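Local coordinates for metallocarboxypeptidase (PDB 3DWC), which probably removes single amino acids other than proline from the C-termini of peptides, as a cobalt-bound M32-family metallocarboxypeptidase of Trypanosoma cruzi, at residues G151-V159 with Y366-D374. Sequence-based numbering, arbitrary orientation.
Sequences GKHPYEALV and YEIERDLMD
Y155 reaches across from the first turn of its helix and sits as a knob in the hole formed by Y366, E369, R370 and M373. The phenol extends to the partner helix because chi1 (-169°) sets CG trans to the amide nitrogen, and one face lies against that backbone: R370 CA makes a CH-pi contact 4.3 Å from the ring centroid. V159 CG2 covers the opposite face, while the edge meets Y366, CE2 to CE2 at 3.6 Å. The hydroxyl donates to the anti lone pair of E369 OE1, 2.6 Å from Y155 OH. The glutamate is buried but well satisfied: OE1 also accepts from the backbone N of G418, and OE2 from W412 NE1, which should hold the carboxylate in place for the tyrosine. M373, bent at chi2 and chi3, brings CG to 3.5 Å from Y155 CB and lets SD touch L158 CD1.

On the solvent side the contact is looser and rests mainly on a polar link. H153, the N-cap of helix 154-162, accepts from Y155 N through ND1 (3.1 Å) and donates from NE2 to OD1 of the exposed D374 (2.8 Å, 177° at the hydrogen). One imidazole therefore joins the start of helix 154-162 to D374 across the contact.

The two helix segments cross at 133°, with axes 10.1 Å apart, as knob-into-hole packing within the largely helical M32 fold, away from the cobalt site. Helix 168-196 adjoins H153, Y155 and Y366 and binds R370 through D172, whereas helix 125-147 packs on L158 and M373.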
ATOM      1  N   GLY B 151       5.457  41.670   2.927  1.00 48.18           N
ATOM      2  CA  GLY B 151       6.588  42.365   3.525  1.00 48.02           C
ATOM      3  C   GLY B 151       7.222  41.536   4.627  1.00 47.86           C
ATOM      4  O   GLY B 151       7.877  42.083   5.514  1.00 47.59           O
ATOM      5  N   LYS B 152       7.013  40.221   4.577  1.00 47.81           N
ATOM      6  CA  LYS B 152       7.639  39.300   5.515  1.00 47.79           C
ATOM      7  C   LYS B 152       9.067  39.031   5.093  1.00 47.41           C
ATOM      8  O   LYS B 152       9.385  38.993   3.909  1.00 46.95           O
ATOM      9  CB  LYS B 152       6.940  37.947   5.526  1.00 48.24           C
ATOM     10  CG  LYS B 152       5.639  37.851   6.283  1.00 49.09           C
ATOM     11  CD  LYS B 152       5.341  36.355   6.481  1.00 49.09           C
ATOM     12  CE  LYS B 152       3.854  36.053   6.612  1.00 50.70           C
ATOM     13  NZ  LYS B 152       3.674  34.575   6.416  1.00 51.29           N
ATOM     14  N   HIS B 153       9.914  38.785   6.080  1.00 47.50           N
ATOM     15  CA  HIS B 153      11.282  38.369   5.838  1.00 46.72           C
ATOM     16  C   HIS B 153      11.262  36.999   5.109  1.00 46.04           C
ATOM     17  O   HIS B 153      10.499  36.114   5.482  1.00 46.37           O
ATOM     18  CB  HIS B 153      11.994  38.275   7.191  1.00 47.64           C
ATOM     19  CG  HIS B 153      13.455  37.982   7.087  1.00 49.26           C
ATOM     20  ND1 HIS B 153      13.955  36.932   6.343  1.00 52.78           N
ATOM     21  CD2 HIS B 153      14.529  38.605   7.629  1.00 53.29           C
ATOM     22  CE1 HIS B 153      15.273  36.919   6.427  1.00 54.17           C
ATOM     23  NE2 HIS B 153      15.648  37.928   7.200  1.00 55.36           N
ATOM     24  N   PRO B 154      12.038  36.838   4.023  1.00 44.93           N
ATOM     25  CA  PRO B 154      12.064  35.540   3.318  1.00 43.95           C
ATOM     26  C   PRO B 154      12.087  34.283   4.199  1.00 42.96           C
ATOM     27  O   PRO B 154      11.336  33.346   3.929  1.00 43.38           O
ATOM     28  CB  PRO B 154      13.344  35.612   2.478  1.00 44.00           C
ATOM     29  CG  PRO B 154      13.911  37.030   2.680  1.00 45.17           C
ATOM     30  CD  PRO B 154      12.862  37.847   3.330  1.00 45.21           C
ATOM     31  N   TYR B 155      12.940  34.268   5.227  1.00 41.40           N
ATOM     32  CA  TYR B 155      13.039  33.136   6.156  1.00 40.31           C
ATOM     33  C   TYR B 155      11.732  32.950   6.923  1.00 39.08           C
ATOM     34  O   TYR B 155      11.289  31.842   7.124  1.00 38.85           O
ATOM     35  CB  TYR B 155      14.207  33.314   7.142  1.00 39.90           C
ATOM     36  CG  TYR B 155      14.547  32.071   7.959  1.00 39.92           C
ATOM     37  CD1 TYR B 155      14.639  30.818   7.369  1.00 38.89           C
ATOM     38  CD2 TYR B 155      14.777  32.158   9.314  1.00 40.46           C
ATOM     39  CE1 TYR B 155      14.952  29.683   8.116  1.00 38.76           C
ATOM     40  CE2 TYR B 155      15.082  31.023  10.076  1.00 39.51           C
ATOM     41  CZ  TYR B 155      15.171  29.798   9.478  1.00 40.02           C
ATOM     42  OH  TYR B 155      15.458  28.688  10.250  1.00 39.71           O
ATOM     43  N   GLU B 156      11.113  34.037   7.345  1.00 38.25           N
ATOM     44  CA  GLU B 156       9.793  33.959   7.940  1.00 37.89           C
ATOM     45  C   GLU B 156       8.770  33.299   7.001  1.00 37.48           C
ATOM     46  O   GLU B 156       7.965  32.475   7.430  1.00 36.71           O
ATOM     47  CB  GLU B 156       9.298  35.335   8.376  1.00 37.74           C
ATOM     48  CG  GLU B 156       8.020  35.239   9.166  1.00 37.87           C
ATOM     49  CD  GLU B 156       7.613  36.536   9.809  1.00 37.68           C
ATOM     50  OE1 GLU B 156       6.396  36.832   9.775  1.00 40.44           O
ATOM     51  OE2 GLU B 156       8.489  37.223  10.383  1.00 35.76           O
ATOM     52  N   ALA B 157       8.796  33.670   5.725  1.00 37.80           N
ATOM     53  CA  ALA B 157       7.908  33.057   4.718  1.00 37.12           C
ATOM     54  C   ALA B 157       8.153  31.555   4.640  1.00 36.85           C
ATOM     55  O   ALA B 157       7.211  30.766   4.436  1.00 37.74           O
ATOM     56  CB  ALA B 157       8.091  33.741   3.337  1.00 36.61           C
ATOM     57  N   LEU B 158       9.401  31.138   4.857  1.00 36.11           N
ATOM     58  CA  LEU B 158       9.752  29.726   4.806  1.00 36.07           C
ATOM     59  C   LEU B 158       9.352  28.983   6.098  1.00 35.64           C
ATOM     60  O   LEU B 158       8.776  27.896   6.045  1.00 34.59           O
ATOM     61  CB  LEU B 158      11.231  29.535   4.480  1.00 36.00           C
ATOM     62  CG  LEU B 158      11.669  29.874   3.031  1.00 36.46           C
ATOM     63  CD1 LEU B 158      13.186  29.998   2.955  1.00 37.45           C
ATOM     64  CD2 LEU B 158      11.181  28.836   2.016  1.00 36.35           C
ATOM     65  N   VAL B 159       9.639  29.574   7.251  1.00 35.53           N
ATOM     66  CA  VAL B 159       9.255  28.954   8.523  1.00 35.58           C
ATOM     67  C   VAL B 159       7.729  28.767   8.579  1.00 35.49           C
ATOM     68  O   VAL B 159       7.234  27.768   9.096  1.00 34.90           O
ATOM     69  CB  VAL B 159       9.761  29.763   9.726  1.00 35.95           C
ATOM     70  CG1 VAL B 159       9.153  29.230  11.035  1.00 35.66           C
ATOM     71  CG2 VAL B 159      11.325  29.730   9.763  1.00 36.79           C
ATOM     72  N   TYR B 366      19.115  26.810  13.574  1.00 36.60           N
ATOM     73  CA  TYR B 366      18.273  27.984  13.408  1.00 36.58           C
ATOM     74  C   TYR B 366      19.162  29.207  12.998  1.00 36.97           C
ATOM     75  O   TYR B 366      18.943  29.858  11.964  1.00 36.27           O
ATOM     76  CB  TYR B 366      17.437  28.243  14.682  1.00 37.01           C
ATOM     77  CG  TYR B 366      16.809  29.603  14.669  1.00 37.07           C
ATOM     78  CD1 TYR B 366      17.216  30.586  15.544  1.00 39.72           C
ATOM     79  CD2 TYR B 366      15.846  29.935  13.706  1.00 38.33           C
ATOM     80  CE1 TYR B 366      16.641  31.867  15.507  1.00 38.95           C
ATOM     81  CE2 TYR B 366      15.274  31.185  13.668  1.00 38.24           C
ATOM     82  CZ  TYR B 366      15.680  32.142  14.562  1.00 37.95           C
ATOM     83  OH  TYR B 366      15.125  33.368  14.483  1.00 38.22           O
ATOM     84  N   GLU B 367      20.206  29.434  13.784  1.00 36.36           N
ATOM     85  CA  GLU B 367      21.040  30.603  13.664  1.00 36.75           C
ATOM     86  C   GLU B 367      21.739  30.687  12.309  1.00 37.04           C
ATOM     87  O   GLU B 367      21.719  31.724  11.652  1.00 37.53           O
ATOM     88  CB  GLU B 367      22.033  30.634  14.835  1.00 36.75           C
ATOM     89  CG  GLU B 367      21.298  30.924  16.127  1.00 35.97           C
ATOM     90  CD  GLU B 367      22.072  30.671  17.400  1.00 37.38           C
ATOM     91  OE1 GLU B 367      21.453  30.870  18.481  1.00 37.17           O
ATOM     92  OE2 GLU B 367      23.262  30.292  17.350  1.00 37.89           O
ATOM     93  N   ILE B 368      22.287  29.569  11.875  1.00 36.46           N
ATOM     94  CA  ILE B 368      22.901  29.472  10.579  1.00 36.36           C
ATOM     95  C   ILE B 368      21.897  29.709   9.444  1.00 36.72           C
ATOM     96  O   ILE B 368      22.159  30.543   8.562  1.00 36.94           O
ATOM     97  CB  ILE B 368      23.606  28.124  10.420  1.00 35.81           C
ATOM     98  CG1 ILE B 368      24.780  28.064  11.401  1.00 35.57           C
ATOM     99  CG2 ILE B 368      24.089  27.940   8.971  1.00 36.58           C
ATOM    100  CD1 ILE B 368      25.198  26.686  11.775  1.00 36.28           C
ATOM    101  N   GLU B 369      20.752  29.026   9.482  1.00 36.44           N
ATOM    102  CA  GLU B 369      19.699  29.220   8.477  1.00 37.60           C
ATOM    103  C   GLU B 369      19.273  30.675   8.353  1.00 37.80           C
ATOM    104  O   GLU B 369      19.200  31.241   7.258  1.00 36.49           O
ATOM    105  CB  GLU B 369      18.473  28.349   8.809  1.00 37.80           C
ATOM    106  CG  GLU B 369      18.667  26.890   8.480  1.00 37.13           C
ATOM    107  CD  GLU B 369      17.382  26.109   8.484  1.00 38.34           C
ATOM    108  OE1 GLU B 369      16.325  26.651   8.903  1.00 35.82           O
ATOM    109  OE2 GLU B 369      17.438  24.929   8.091  1.00 37.84           O
ATOM    110  N   ARG B 370      18.980  31.263   9.500  1.00 39.19           N
ATOM    111  CA  ARG B 370      18.653  32.682   9.600  1.00 40.22           C
ATOM    112  C   ARG B 370      19.753  33.580   9.003  1.00 40.52           C
ATOM    113  O   ARG B 370      19.465  34.519   8.240  1.00 39.53           O
ATOM    114  CB  ARG B 370      18.384  33.042  11.070  1.00 40.04           C
ATOM    115  CG  ARG B 370      17.911  34.475  11.314  1.00 40.84           C
ATOM    116  CD  ARG B 370      18.127  34.869  12.773  1.00 42.28           C
ATOM    117  NE  ARG B 370      19.524  34.706  13.209  1.00 44.96           N
ATOM    118  CZ  ARG B 370      19.950  34.738  14.478  1.00 44.60           C
ATOM    119  NH1 ARG B 370      19.103  34.936  15.488  1.00 45.49           N
ATOM    120  NH2 ARG B 370      21.240  34.580  14.745  1.00 44.70           N
ATOM    121  N   ASP B 371      20.999  33.281   9.352  1.00 41.43           N
ATOM    122  CA  ASP B 371      22.141  34.101   8.939  1.00 42.37           C
ATOM    123  C   ASP B 371      22.442  33.982   7.445  1.00 42.66           C
ATOM    124  O   ASP B 371      22.911  34.947   6.834  1.00 43.23           O
ATOM    125  CB  ASP B 371      23.397  33.738   9.738  1.00 42.90           C
ATOM    126  CG  ASP B 371      23.409  34.343  11.151  1.00 45.81           C
ATOM    127  OD1 ASP B 371      22.517  35.169  11.476  1.00 48.18           O
ATOM    128  OD2 ASP B 371      24.347  34.004  11.924  1.00 48.34           O
ATOM    129  N   LEU B 372      22.204  32.813   6.862  1.00 42.85           N
ATOM    130  CA  LEU B 372      22.421  32.614   5.417  1.00 43.42           C
ATOM    131  C   LEU B 372      21.368  33.399   4.617  1.00 43.94           C
ATOM    132  O   LEU B 372      21.678  34.140   3.704  1.00 44.66           O
ATOM    133  CB  LEU B 372      22.380  31.120   5.049  1.00 42.81           C
ATOM    134  CG  LEU B 372      23.571  30.244   5.446  1.00 42.27           C
ATOM    135  CD1 LEU B 372      23.165  28.791   5.441  1.00 41.33           C
ATOM    136  CD2 LEU B 372      24.813  30.462   4.500  1.00 41.73           C
ATOM    137  N   MET B 373      20.119  33.225   5.002  1.00 44.72           N
ATOM    138  CA  MET B 373      18.970  33.918   4.430  1.00 45.41           C
ATOM    139  C   MET B 373      19.162  35.455   4.510  1.00 45.96           C
ATOM    140  O   MET B 373      18.849  36.179   3.554  1.00 45.90           O
ATOM    141  CB  MET B 373      17.716  33.466   5.223  1.00 45.21           C
ATOM    142  CG  MET B 373      16.470  33.094   4.426  1.00 46.94           C
ATOM    143  SD  MET B 373      16.611  32.057   2.944  1.00 48.42           S
ATOM    144  CE  MET B 373      17.875  30.895   3.384  1.00 49.27           C
ATOM    145  N   ASP B 374      19.690  35.920   5.651  1.00 46.14           N
ATOM    146  CA  ASP B 374      20.004  37.345   5.925  1.00 46.59           C
ATOM    147  C   ASP B 374      21.130  37.944   5.094  1.00 46.52           C
ATOM    148  O   ASP B 374      21.231  39.159   4.996  1.00 46.18           O
ATOM    149  CB  ASP B 374      20.464  37.528   7.390  1.00 46.77           C
ATOM    150  CG  ASP B 374      19.411  38.161   8.277  1.00 48.98           C
ATOM    151  OD1 ASP B 374      18.330  38.538   7.767  1.00 51.11           O
ATOM    152  OD2 ASP B 374      19.674  38.284   9.504  1.00 49.97           O
TER